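Long-range contacts in pyoverdine biosynthesis protein PvcB (Pseudomonas aeruginosa, PDB 4YLM), which catalyses the iron- and 2-oxoglutarate-dependent oxidation of tyrosine isonitrile in the biosynthesis of paerucumarin: residues H56-R61 / L251-N256; H112-Y117 / L259-E264; Q125-V130 / L274-I279; G138-F143 / H241-W246. All coordinates share one frame; numbering follows the deposited sequence.

How the contacts relate
Along the chain the first segments of contacts 1, 2, 3 and 4 come in that order; the second segments follow as 4, 1, 2, 3. Contact 4 is therefore nested inside the other three, which cross one another. All lie in the oxygenase fold, their centres 10 to 15 Å apart. Contacts 1 and 3 share the larger sheet, where strands 251-255 and 120-131 are neighbours. Contacts 2 and 4 meet on the smaller sheet through strands 259-263 and 141-145. Trp246 of contact 4 packs against Phe127 and Leu274 of contact 3, joining the two sheets. Contact 2 gathers the iron-site residues, and Gln125 and His278 of contact 3 hydrogen-bond to Asp114.

Contact 1 of 4, residues H56-R61 / L251-N256; sequences HLLLLR and LVIADN
His56 and Asp255 close one end of this strand pair with a buried imidazole-carboxylate hydrogen bond. Their side chains lie side by side and point the same way, with ring and carboxylate planes 34° apart. His56 ND1 donates to Asp255 OD2 over 3.0 Å, reaching the oxygen on its anti side. The same OD2 bonds to Thr258 OG1, while OD1 accepts a hydrogen bond from the backbone N of Leu257, so three bonds fix the carboxylate. His56 itself follows the helix at a positive phi of 73°, and its carbonyl O accepts a hydrogen bond from Asp255 N at 2.8 Å. From there the antiparallel ladder continues through reciprocal backbone bonds in the Leu58-Ile253 and Leu60-Leu251 pairs, among them Leu58 N to Ile253 O at 2.9 Å. Leu57, Leu59, Val252 and Ala254 share one face. Leu57 has CG anti to the backbone N (chi1 -174°), which swings CD1 across the strand gap to 3.6 Å from Val252 CG1 and 3.8 Å from Ala254 CB. Leu59 CD1 approaches the other branch, Val252 CG2, at 3.9 Å. Leu58, Leu60, Leu251 and Ile253 line the other face; there Leu60 CB meets Leu251 CB at 4.1 Å. Both strands are interior to the larger sheet: 57-60 runs parallel to 29-33, 251-255 pairs antiparallel with 120-131, and strand 241-244 packs over the Leu57-Val252 face.

Contact 2 of 4, residues H112-Y117 / L259-E264; sequences HWDGMY and LLHGRE
His112 and His261 pair as antiparallel hydrogen-bonded residues, their imidazoles on the same side of the backbone. In both, CG sits in the crowded position between the backbone N and the carbonyl carbon (chi1 63° and 69°), which brings the rings together. They meet obliquely, centroids 4.3 Å apart and planes at 47°, with His112 NE2 3.5 Å from His261 CE1. His112 ND1 is held by the carbonyl O of Pro110, fixing the rotation of that ring. Asp114 crosses His261 at about a right angle: His261 NE2 donates to Asp114 OD1 over 2.9 Å, meeting the oxygen from above the carboxylate plane. The other oxygen, OD2, is gripped by Gln125 NE2 and His278 NE2, second-shell groups that orient the carboxylate. One residue along each segment, Leu260 CD2 reaches Trp113 CB at 4.0 Å, the two side chains side by side and pointing the same way. The Trp113 ring carries Met116 CG over one face, and Arg196 makes a cation-pi contact with it. His261 N to His112 O, 2.9 Å, is one of two backbone bonds tying loop to strand. His112, Asp114 and His261 are the iron-binding residues, the HxD...H facial triad of 2-oxoglutarate-dependent oxygenases.

Contact 3 of 4, residues Q125-V130 / L274-I279; sequences QVFHCV and LRRVHI
Segments 125-130 and 274-279, on strands 120-131 and 272-286, run antiparallel, 4.6 Å apart at closest approach with their directions at 161°, held by reciprocal backbone bonds in the Val126-Val277 and His128-Arg275 pairs. They belong to the larger sheet of the double-stranded beta-helix, or jelly roll, of the cupin clan. On the face turned to the iron site, Gln125 and His278 lie side by side, Gln125 CG at the ring edge, 4.0 Å from His278 CD2. Amide and ring are nearly coplanar, 5° apart, both turned to Asp114. Next along this face, Arg276 CG rests over one face of the Phe127 ring in a CH-pi contact, 4.2 Å from the centroid; the chain then bends, carrying the guanidinium over the His278 ring. Cys129 CB meets Leu274 CD2 at 3.8 Å. On the other face Val126 CG2 touches Ile279 CG1 at 4.0 Å. Arg275 stretches out from CG to NE, its NE in a salt bridge with Glu92, while Val130 CG2 lies over the guanidinium, 3.5 Å from NH1. His128 bonds through NE2 to Asp249, and its ND1 meets, at 2.9 Å, the water to which Arg275 NH1 donates at 2.8 Å.

Contact 4 of 4, residues G138-F143 / H241-W246; sequences GGRTTF and HYAHRW
Arg140 leans across strand 241-244, and almost every atom of its side chain finds a partner there. CB sits 3.2 Å from the carbonyl O of His244, and CG is near both that oxygen and Arg245 NH1. CD lies over one face of the Arg245 guanidinium, toward its rim, 3.6 Å from Arg245 CZ. The chain bends here (chi3 -66°), and NE and CZ turn over Ala243, whose CB lies over the centre of one face of the Arg140 guanidinium, 3.5 Å from Arg140 CZ. At the tip NH2 makes a salt bridge with Glu264, while NH1 bonds to Gln21 and, weakly, to a water that donates to Ala243 O. The two guanidinium planes are only 8° apart and Arg140 NE is 3.8 Å from Arg245 NH2; the salt bridge of Arg245 to Glu20 and that of Arg140 to Glu264 probably offset this repulsion. On the opposite face of the sheet, Thr141 OG1 accepts a hydrogen bond from Trp246 NE1 at 2.7 Å, lying close to the indole plane. His244 CD2 is set over the indole face, and His244 ND1 hydrogen-bonds to Tyr242 OH at 2.7 Å. Beside them Phe143 CD2 approaches the edge of the Tyr242 ring, 4.2 Å from Tyr242 CD2. Backbone hydrogen bonds join the antiparallel strands, with His244 N to Thr141 O at 2.7 Å; the return bond from Thr141 N is weak. Strand 141-145 pairs on its other side with 259-263, giving the smaller sheet of the double-stranded beta-helix, consistent with the TauD/TfdA family.

Contact 1 of 4, residues H56-R61 / L251-N256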
# COMPACT_ATOMS: atom_id res chain seq x y z
N HIS A 56 -13.36 -7.20 -0.07
CA HIS A 56 -14.61 -6.86 0.66
C HIS A 56 -14.79 -7.46 2.05
O HIS A 56 -15.47 -6.87 2.89
CB HIS A 56 -15.85 -7.11 -0.22
CG HIS A 56 -15.75 -6.50 -1.58
ND1 HIS A 56 -15.47 -5.16 -1.76
CD2 HIS A 56 -15.85 -7.04 -2.82
CE1 HIS A 56 -15.42 -4.90 -3.06
NE2 HIS A 56 -15.64 -6.02 -3.72
N LEU A 57 -14.20 -8.62 2.30
CA LEU A 57 -14.32 -9.26 3.60
C LEU A 57 -13.01 -9.96 3.94
O LEU A 57 -12.60 -10.88 3.24
CB LEU A 57 -15.48 -10.28 3.60
CG LEU A 57 -15.82 -10.93 4.95
CD1 LEU A 57 -16.21 -9.88 6.00
CD2 LEU A 57 -16.94 -11.98 4.82
N LEU A 58 -12.35 -9.53 5.01
CA LEU A 58 -11.12 -10.19 5.44
C LEU A 58 -11.37 -10.97 6.72
O LEU A 58 -12.03 -10.48 7.64
CB LEU A 58 -10.00 -9.17 5.70
CG LEU A 58 -9.75 -8.09 4.65
CD1 LEU A 58 -8.53 -7.24 5.07
CD2 LEU A 58 -9.51 -8.73 3.28
N LEU A 59 -10.84 -12.18 6.78
CA LEU A 59 -10.87 -12.97 8.00
C LEU A 59 -9.44 -13.19 8.42
O LEU A 59 -8.69 -13.87 7.73
CB LEU A 59 -11.58 -14.31 7.75
CG LEU A 59 -11.41 -15.39 8.83
CD1 LEU A 59 -11.87 -14.87 10.19
CD2 LEU A 59 -12.15 -16.71 8.45
N LEU A 60 -9.02 -12.55 9.51
CA LEU A 60 -7.71 -12.83 10.09
C LEU A 60 -7.91 -13.85 11.19
O LEU A 60 -8.57 -13.56 12.20
CB LEU A 60 -7.06 -11.56 10.66
CG LEU A 60 -6.59 -10.53 9.63
CD1 LEU A 60 -7.76 -9.80 9.02
CD2 LEU A 60 -5.64 -9.53 10.32
N ARG A 61 -7.34 -15.04 11.01
CA ARG A 61 -7.63 -16.16 11.91
C ARG A 61 -6.36 -16.79 12.42
O ARG A 61 -5.44 -17.09 11.66
CB ARG A 61 -8.50 -17.20 11.19
CG ARG A 61 -8.74 -18.50 11.98
CD ARG A 61 -9.94 -19.28 11.42
NE ARG A 61 -11.22 -18.70 11.82
CZ ARG A 61 -12.41 -19.22 11.52
NH1 ARG A 61 -12.49 -20.32 10.78
NH2 ARG A 61 -13.51 -18.61 11.94
N LEU A 251 -10.37 -11.80 13.72
CA LEU A 251 -10.58 -10.39 13.46
C LEU A 251 -11.14 -10.30 12.06
O LEU A 251 -10.52 -10.80 11.12
CB LEU A 251 -9.26 -9.60 13.58
CG LEU A 251 -9.44 -8.07 13.45
CD1 LEU A 251 -10.03 -7.50 14.74
CD2 LEU A 251 -8.12 -7.39 13.14
N VAL A 252 -12.31 -9.69 11.92
CA VAL A 252 -12.97 -9.60 10.64
C VAL A 252 -13.11 -8.14 10.27
O VAL A 252 -13.49 -7.31 11.10
CB VAL A 252 -14.36 -10.30 10.67
CG1 VAL A 252 -15.21 -9.92 9.45
CG2 VAL A 252 -14.19 -11.82 10.79
N ILE A 253 -12.77 -7.82 9.03
CA ILE A 253 -12.90 -6.46 8.54
C ILE A 253 -13.79 -6.54 7.31
O ILE A 253 -13.43 -7.20 6.35
CB ILE A 253 -11.53 -5.90 8.13
CG1 ILE A 253 -10.57 -5.90 9.34
CG2 ILE A 253 -11.69 -4.50 7.54
CD1 ILE A 253 -9.10 -5.66 8.95
N ALA A 254 -14.93 -5.85 7.36
CA ALA A 254 -15.94 -5.93 6.31
C ALA A 254 -16.11 -4.58 5.63
O ALA A 254 -16.13 -3.54 6.30
CB ALA A 254 -17.30 -6.40 6.91
N ASP A 255 -16.23 -4.60 4.30
CA ASP A 255 -16.47 -3.41 3.48
C ASP A 255 -17.98 -3.13 3.48
O ASP A 255 -18.73 -3.67 2.66
CB ASP A 255 -15.96 -3.68 2.04
CG ASP A 255 -16.21 -2.53 1.08
OD1 ASP A 255 -16.71 -1.45 1.49
OD2 ASP A 255 -15.90 -2.71 -0.13
N ASN A 256 -18.41 -2.28 4.41
CA ASN A 256 -19.82 -1.92 4.57
C ASN A 256 -20.40 -1.16 3.37
O ASN A 256 -21.62 -1.06 3.25
CB ASN A 256 -20.00 -1.10 5.86
CG ASN A 256 -21.44 -0.71 6.11
OD1 ASN A 256 -22.32 -1.56 6.31
ND2 ASN A 256 -21.69 0.60 6.14

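Contact 2 of 4, residues H112-Y117 / L259-E264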
# COMPACT_ATOMS: atom_id res chain seq x y z
N HIS A 112 -28.85 -5.99 5.34
CA HIS A 112 -28.94 -4.53 5.36
C HIS A 112 -27.52 -3.95 5.39
O HIS A 112 -26.55 -4.69 5.28
CB HIS A 112 -29.77 -4.05 6.57
CG HIS A 112 -29.16 -4.38 7.90
ND1 HIS A 112 -29.10 -5.67 8.38
CD2 HIS A 112 -28.58 -3.60 8.84
CE1 HIS A 112 -28.50 -5.67 9.56
NE2 HIS A 112 -28.17 -4.43 9.86
N TRP A 113 -27.41 -2.64 5.52
CA TRP A 113 -26.09 -2.02 5.71
C TRP A 113 -26.08 -1.13 6.94
O TRP A 113 -27.12 -0.67 7.39
CB TRP A 113 -25.64 -1.26 4.45
CG TRP A 113 -26.35 0.03 4.10
CD1 TRP A 113 -25.88 1.30 4.30
CD2 TRP A 113 -27.61 0.18 3.42
NE1 TRP A 113 -26.77 2.23 3.81
CE2 TRP A 113 -27.84 1.57 3.27
CE3 TRP A 113 -28.58 -0.72 2.95
CZ2 TRP A 113 -29.00 2.08 2.66
CZ3 TRP A 113 -29.72 -0.21 2.34
CH2 TRP A 113 -29.92 1.17 2.20
N ASP A 114 -24.89 -0.90 7.50
CA ASP A 114 -24.75 -0.05 8.68
C ASP A 114 -24.77 1.41 8.28
O ASP A 114 -24.22 1.79 7.23
CB ASP A 114 -23.45 -0.36 9.44
CG ASP A 114 -23.57 -1.59 10.32
OD1 ASP A 114 -24.68 -2.17 10.37
OD2 ASP A 114 -22.57 -1.96 10.97
N GLY A 115 -25.40 2.23 9.12
CA GLY A 115 -25.42 3.66 8.90
C GLY A 115 -26.60 4.18 8.09
O GLY A 115 -26.65 5.36 7.77
N MET A 116 -27.53 3.30 7.76
CA MET A 116 -28.69 3.66 6.94
C MET A 116 -29.40 4.92 7.44
O MET A 116 -29.86 5.74 6.65
CB MET A 116 -29.72 2.53 6.96
CG MET A 116 -29.28 1.22 6.38
SD MET A 116 -30.62 0.02 6.57
CE MET A 116 -31.98 0.99 5.90
N TYR A 117 -29.52 5.03 8.76
CA TYR A 117 -30.29 6.10 9.38
C TYR A 117 -29.40 7.10 10.07
O TYR A 117 -29.86 7.88 10.91
CB TYR A 117 -31.26 5.53 10.43
CG TYR A 117 -32.32 4.61 9.87
CD1 TYR A 117 -33.32 5.10 9.04
CD2 TYR A 117 -32.34 3.26 10.19
CE1 TYR A 117 -34.30 4.26 8.53
CE2 TYR A 117 -33.31 2.42 9.69
CZ TYR A 117 -34.28 2.93 8.86
OH TYR A 117 -35.26 2.09 8.36
N LEU A 259 -20.77 -4.63 0.74
CA LEU A 259 -21.52 -5.78 1.23
C LEU A 259 -22.84 -5.35 1.86
O LEU A 259 -23.03 -4.17 2.18
CB LEU A 259 -20.74 -6.53 2.30
CG LEU A 259 -19.31 -6.94 1.97
CD1 LEU A 259 -18.69 -7.58 3.20
CD2 LEU A 259 -19.31 -7.92 0.79
N LEU A 260 -23.73 -6.32 2.02
CA LEU A 260 -24.84 -6.23 2.96
C LEU A 260 -24.57 -7.33 3.96
O LEU A 260 -23.86 -8.29 3.65
CB LEU A 260 -26.18 -6.47 2.27
CG LEU A 260 -26.52 -5.48 1.16
CD1 LEU A 260 -27.81 -5.88 0.41
CD2 LEU A 260 -26.62 -4.06 1.71
N HIS A 261 -25.12 -7.21 5.16
CA HIS A 261 -24.84 -8.21 6.16
C HIS A 261 -26.09 -8.49 6.98
O HIS A 261 -27.05 -7.71 6.98
CB HIS A 261 -23.72 -7.71 7.08
CG HIS A 261 -24.13 -6.57 7.95
ND1 HIS A 261 -24.53 -6.73 9.26
CD2 HIS A 261 -24.25 -5.24 7.69
CE1 HIS A 261 -24.85 -5.56 9.78
NE2 HIS A 261 -24.68 -4.64 8.84
N GLY A 262 -26.09 -9.61 7.67
CA GLY A 262 -27.24 -9.96 8.48
C GLY A 262 -26.87 -11.10 9.38
O GLY A 262 -25.71 -11.22 9.78
N ARG A 263 -27.85 -11.95 9.68
CA ARG A 263 -27.61 -13.05 10.59
C ARG A 263 -28.57 -14.22 10.39
O ARG A 263 -29.79 -14.06 10.31
CB ARG A 263 -27.69 -12.58 12.04
CG ARG A 263 -27.21 -13.64 13.01
CD ARG A 263 -27.47 -13.26 14.45
NE ARG A 263 -26.98 -14.29 15.35
CZ ARG A 263 -26.87 -14.14 16.66
NH1 ARG A 263 -27.20 -12.99 17.22
NH2 ARG A 263 -26.41 -15.14 17.41
N GLU A 264 -27.98 -15.40 10.35
CA GLU A 264 -28.66 -16.65 10.07
C GLU A 264 -29.53 -17.02 11.27
O GLU A 264 -29.17 -16.73 12.41
CB GLU A 264 -27.58 -17.70 9.81
CG GLU A 264 -28.03 -19.12 9.60
CD GLU A 264 -26.83 -20.06 9.51
OE1 GLU A 264 -25.91 -19.95 10.35
OE2 GLU A 264 -26.81 -20.90 8.59

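Contact 3 of 4, residues Q125-V130 / L274-I279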
# COMPACT_ATOMS: atom_id res chain seq x y z
N GLN A 125 -16.67 -2.18 9.00
CA GLN A 125 -16.90 -2.77 10.31
C GLN A 125 -15.64 -3.58 10.66
O GLN A 125 -15.15 -4.34 9.84
CB GLN A 125 -18.11 -3.72 10.28
CG GLN A 125 -19.42 -3.11 9.79
CD GLN A 125 -20.35 -4.16 9.17
OE1 GLN A 125 -19.91 -4.98 8.36
NE2 GLN A 125 -21.61 -4.14 9.55
N VAL A 126 -15.12 -3.39 11.87
CA VAL A 126 -14.05 -4.23 12.38
C VAL A 126 -14.63 -5.03 13.55
O VAL A 126 -15.10 -4.44 14.53
CB VAL A 126 -12.85 -3.40 12.86
CG1 VAL A 126 -11.79 -4.30 13.50
CG2 VAL A 126 -12.24 -2.62 11.68
N PHE A 127 -14.65 -6.35 13.42
CA PHE A 127 -15.18 -7.22 14.47
C PHE A 127 -14.04 -8.01 15.09
O PHE A 127 -13.30 -8.68 14.39
CB PHE A 127 -16.15 -8.26 13.90
CG PHE A 127 -17.42 -7.70 13.34
CD1 PHE A 127 -18.53 -7.49 14.15
CD2 PHE A 127 -17.54 -7.45 11.98
CE1 PHE A 127 -19.73 -7.00 13.62
CE2 PHE A 127 -18.73 -6.96 11.44
CZ PHE A 127 -19.83 -6.74 12.26
N HIS A 128 -13.92 -7.96 16.41
CA HIS A 128 -13.01 -8.84 17.12
C HIS A 128 -13.84 -9.88 17.88
O HIS A 128 -14.72 -9.51 18.66
CB HIS A 128 -12.17 -8.04 18.10
CG HIS A 128 -11.30 -8.89 18.98
ND1 HIS A 128 -11.01 -8.54 20.29
CD2 HIS A 128 -10.66 -10.06 18.75
CE1 HIS A 128 -10.23 -9.46 20.82
NE2 HIS A 128 -10.00 -10.39 19.91
N CYS A 129 -13.60 -11.16 17.64
CA CYS A 129 -14.25 -12.20 18.44
C CYS A 129 -13.47 -12.41 19.72
O CYS A 129 -12.37 -12.98 19.72
CB CYS A 129 -14.36 -13.52 17.67
SG CYS A 129 -15.19 -14.83 18.61
N VAL A 130 -14.00 -11.91 20.83
CA VAL A 130 -13.32 -12.05 22.11
C VAL A 130 -13.31 -13.52 22.53
O VAL A 130 -12.29 -14.03 23.02
CB VAL A 130 -13.97 -11.20 23.20
CG1 VAL A 130 -13.29 -11.45 24.55
CG2 VAL A 130 -13.89 -9.73 22.83
N LEU A 274 -18.53 -10.82 20.81
CA LEU A 274 -17.93 -10.04 19.73
C LEU A 274 -17.86 -8.58 20.13
O LEU A 274 -18.66 -8.10 20.94
CB LEU A 274 -18.79 -10.11 18.45
CG LEU A 274 -19.17 -11.46 17.87
CD1 LEU A 274 -19.99 -11.24 16.61
CD2 LEU A 274 -17.92 -12.29 17.58
N ARG A 275 -16.91 -7.87 19.52
CA ARG A 275 -16.77 -6.43 19.69
C ARG A 275 -16.68 -5.78 18.31
O ARG A 275 -15.90 -6.23 17.47
CB ARG A 275 -15.51 -6.12 20.50
CG ARG A 275 -15.71 -6.30 22.01
CD ARG A 275 -14.43 -6.12 22.80
NE ARG A 275 -14.72 -6.33 24.21
CZ ARG A 275 -13.87 -6.81 25.10
NH1 ARG A 275 -12.62 -7.13 24.75
NH2 ARG A 275 -14.27 -6.97 26.36
N ARG A 276 -17.46 -4.73 18.08
CA ARG A 276 -17.47 -4.08 16.78
C ARG A 276 -17.09 -2.60 16.85
O ARG A 276 -17.58 -1.86 17.71
CB ARG A 276 -18.84 -4.20 16.11
CG ARG A 276 -18.90 -3.55 14.72
CD ARG A 276 -20.28 -2.98 14.43
NE ARG A 276 -20.56 -1.80 15.24
CZ ARG A 276 -21.78 -1.28 15.41
NH1 ARG A 276 -22.82 -1.85 14.82
NH2 ARG A 276 -21.95 -0.21 16.17
N VAL A 277 -16.23 -2.19 15.92
CA VAL A 277 -15.83 -0.80 15.75
C VAL A 277 -16.10 -0.38 14.30
O VAL A 277 -15.87 -1.16 13.37
CB VAL A 277 -14.32 -0.63 16.06
CG1 VAL A 277 -13.87 0.84 15.84
CG2 VAL A 277 -14.01 -1.11 17.48
N HIS A 278 -16.63 0.83 14.12
CA HIS A 278 -16.86 1.39 12.80
C HIS A 278 -15.70 2.30 12.41
O HIS A 278 -15.18 3.02 13.25
CB HIS A 278 -18.15 2.22 12.80
CG HIS A 278 -19.40 1.40 12.66
ND1 HIS A 278 -20.55 1.69 13.36
CD2 HIS A 278 -19.70 0.35 11.86
CE1 HIS A 278 -21.50 0.84 13.01
NE2 HIS A 278 -21.01 0.01 12.11
N ILE A 279 -15.30 2.27 11.14
CA ILE A 279 -14.24 3.15 10.63
C ILE A 279 -14.84 4.02 9.55
O ILE A 279 -15.47 3.51 8.62
CB ILE A 279 -13.07 2.35 10.04
CG1 ILE A 279 -12.60 1.26 11.01
CG2 ILE A 279 -11.92 3.30 9.60
CD1 ILE A 279 -11.99 1.78 12.28
O HOH W 1 -11.16 -6.58 22.44

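Contact 4 of 4, residues G138-F143 / H241-W246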
# COMPACT_ATOMS: atom_id res chain seq x y z
N GLY A 138 -26.66 -22.82 13.64
CA GLY A 138 -27.15 -21.61 13.00
C GLY A 138 -26.57 -20.41 13.71
O GLY A 138 -25.57 -20.52 14.43
N GLY A 139 -27.18 -19.25 13.52
CA GLY A 139 -26.74 -18.04 14.20
C GLY A 139 -25.47 -17.42 13.64
O GLY A 139 -24.92 -16.51 14.24
N ARG A 140 -25.00 -17.90 12.49
CA ARG A 140 -23.79 -17.33 11.88
C ARG A 140 -24.03 -15.91 11.36
O ARG A 140 -25.11 -15.60 10.86
CB ARG A 140 -23.27 -18.23 10.74
CG ARG A 140 -22.71 -19.59 11.21
CD ARG A 140 -22.31 -20.47 10.04
NE ARG A 140 -23.47 -20.89 9.24
CZ ARG A 140 -23.40 -21.55 8.09
NH1 ARG A 140 -22.22 -21.87 7.56
NH2 ARG A 140 -24.52 -21.88 7.44
N THR A 141 -23.02 -15.05 11.47
CA THR A 141 -23.08 -13.72 10.87
C THR A 141 -22.95 -13.86 9.36
O THR A 141 -22.05 -14.55 8.87
CB THR A 141 -21.91 -12.83 11.37
OG1 THR A 141 -21.97 -12.74 12.80
CG2 THR A 141 -22.00 -11.44 10.79
N THR A 142 -23.83 -13.21 8.61
CA THR A 142 -23.80 -13.40 7.16
C THR A 142 -23.43 -12.14 6.40
O THR A 142 -23.73 -11.03 6.83
CB THR A 142 -25.15 -13.88 6.62
OG1 THR A 142 -26.14 -12.88 6.87
CG2 THR A 142 -25.55 -15.20 7.29
N PHE A 143 -22.81 -12.35 5.24
CA PHE A 143 -22.34 -11.27 4.38
C PHE A 143 -22.65 -11.61 2.93
O PHE A 143 -22.43 -12.75 2.51
CB PHE A 143 -20.82 -11.11 4.54
CG PHE A 143 -20.37 -10.72 5.93
CD1 PHE A 143 -20.35 -9.39 6.32
CD2 PHE A 143 -19.96 -11.69 6.84
CE1 PHE A 143 -19.95 -9.03 7.60
CE2 PHE A 143 -19.55 -11.34 8.11
CZ PHE A 143 -19.53 -10.00 8.49
N HIS A 241 -22.75 -15.08 -1.27
CA HIS A 241 -23.15 -15.10 0.13
C HIS A 241 -22.17 -15.93 0.95
O HIS A 241 -21.74 -17.00 0.51
CB HIS A 241 -24.56 -15.71 0.24
CG HIS A 241 -25.16 -15.64 1.62
ND1 HIS A 241 -25.58 -14.45 2.19
CD2 HIS A 241 -25.44 -16.61 2.52
CE1 HIS A 241 -26.10 -14.70 3.38
NE2 HIS A 241 -26.02 -16.00 3.61
N TYR A 242 -21.82 -15.44 2.13
CA TYR A 242 -20.93 -16.15 3.04
C TYR A 242 -21.47 -16.07 4.47
O TYR A 242 -21.81 -15.00 4.97
CB TYR A 242 -19.52 -15.54 2.98
CG TYR A 242 -18.59 -16.03 4.07
CD1 TYR A 242 -17.97 -17.26 3.98
CD2 TYR A 242 -18.32 -15.24 5.19
CE1 TYR A 242 -17.12 -17.72 4.98
CE2 TYR A 242 -17.46 -15.68 6.20
CZ TYR A 242 -16.87 -16.92 6.09
OH TYR A 242 -16.02 -17.38 7.07
N ALA A 243 -21.54 -17.22 5.15
CA ALA A 243 -21.98 -17.26 6.53
C ALA A 243 -20.79 -17.60 7.41
O ALA A 243 -20.14 -18.64 7.24
CB ALA A 243 -23.11 -18.30 6.70
N HIS A 244 -20.47 -16.70 8.35
CA HIS A 244 -19.28 -16.86 9.19
C HIS A 244 -19.53 -17.53 10.53
O HIS A 244 -20.33 -17.06 11.34
CB HIS A 244 -18.60 -15.51 9.46
CG HIS A 244 -17.27 -15.64 10.13
ND1 HIS A 244 -16.22 -16.32 9.56
CD2 HIS A 244 -16.84 -15.22 11.34
CE1 HIS A 244 -15.19 -16.31 10.38
NE2 HIS A 244 -15.54 -15.64 11.47
N ARG A 245 -18.79 -18.61 10.77
CA ARG A 245 -18.76 -19.29 12.06
C ARG A 245 -17.61 -18.72 12.88
O ARG A 245 -16.45 -18.98 12.59
CB ARG A 245 -18.55 -20.79 11.83
CG ARG A 245 -18.43 -21.63 13.10
CD ARG A 245 -19.79 -22.00 13.66
NE ARG A 245 -20.59 -22.75 12.68
CZ ARG A 245 -21.92 -22.87 12.74
NH1 ARG A 245 -22.60 -22.29 13.72
NH2 ARG A 245 -22.56 -23.56 11.80
N TRP A 246 -17.92 -17.94 13.92
CA TRP A 246 -16.89 -17.27 14.70
C TRP A 246 -15.97 -18.21 15.48
O TRP A 246 -16.42 -19.20 16.06
CB TRP A 246 -17.53 -16.29 15.68
CG TRP A 246 -18.23 -15.16 15.00
CD1 TRP A 246 -19.57 -15.03 14.78
CD2 TRP A 246 -17.61 -14.00 14.43
NE1 TRP A 246 -19.83 -13.86 14.11
CE2 TRP A 246 -18.64 -13.21 13.89
CE3 TRP A 246 -16.29 -13.56 14.33
CZ2 TRP A 246 -18.38 -11.99 13.25
CZ3 TRP A 246 -16.04 -12.35 13.70
CH2 TRP A 246 -17.08 -11.58 13.17
O HOH W 2 -18.93 -21.21 7.73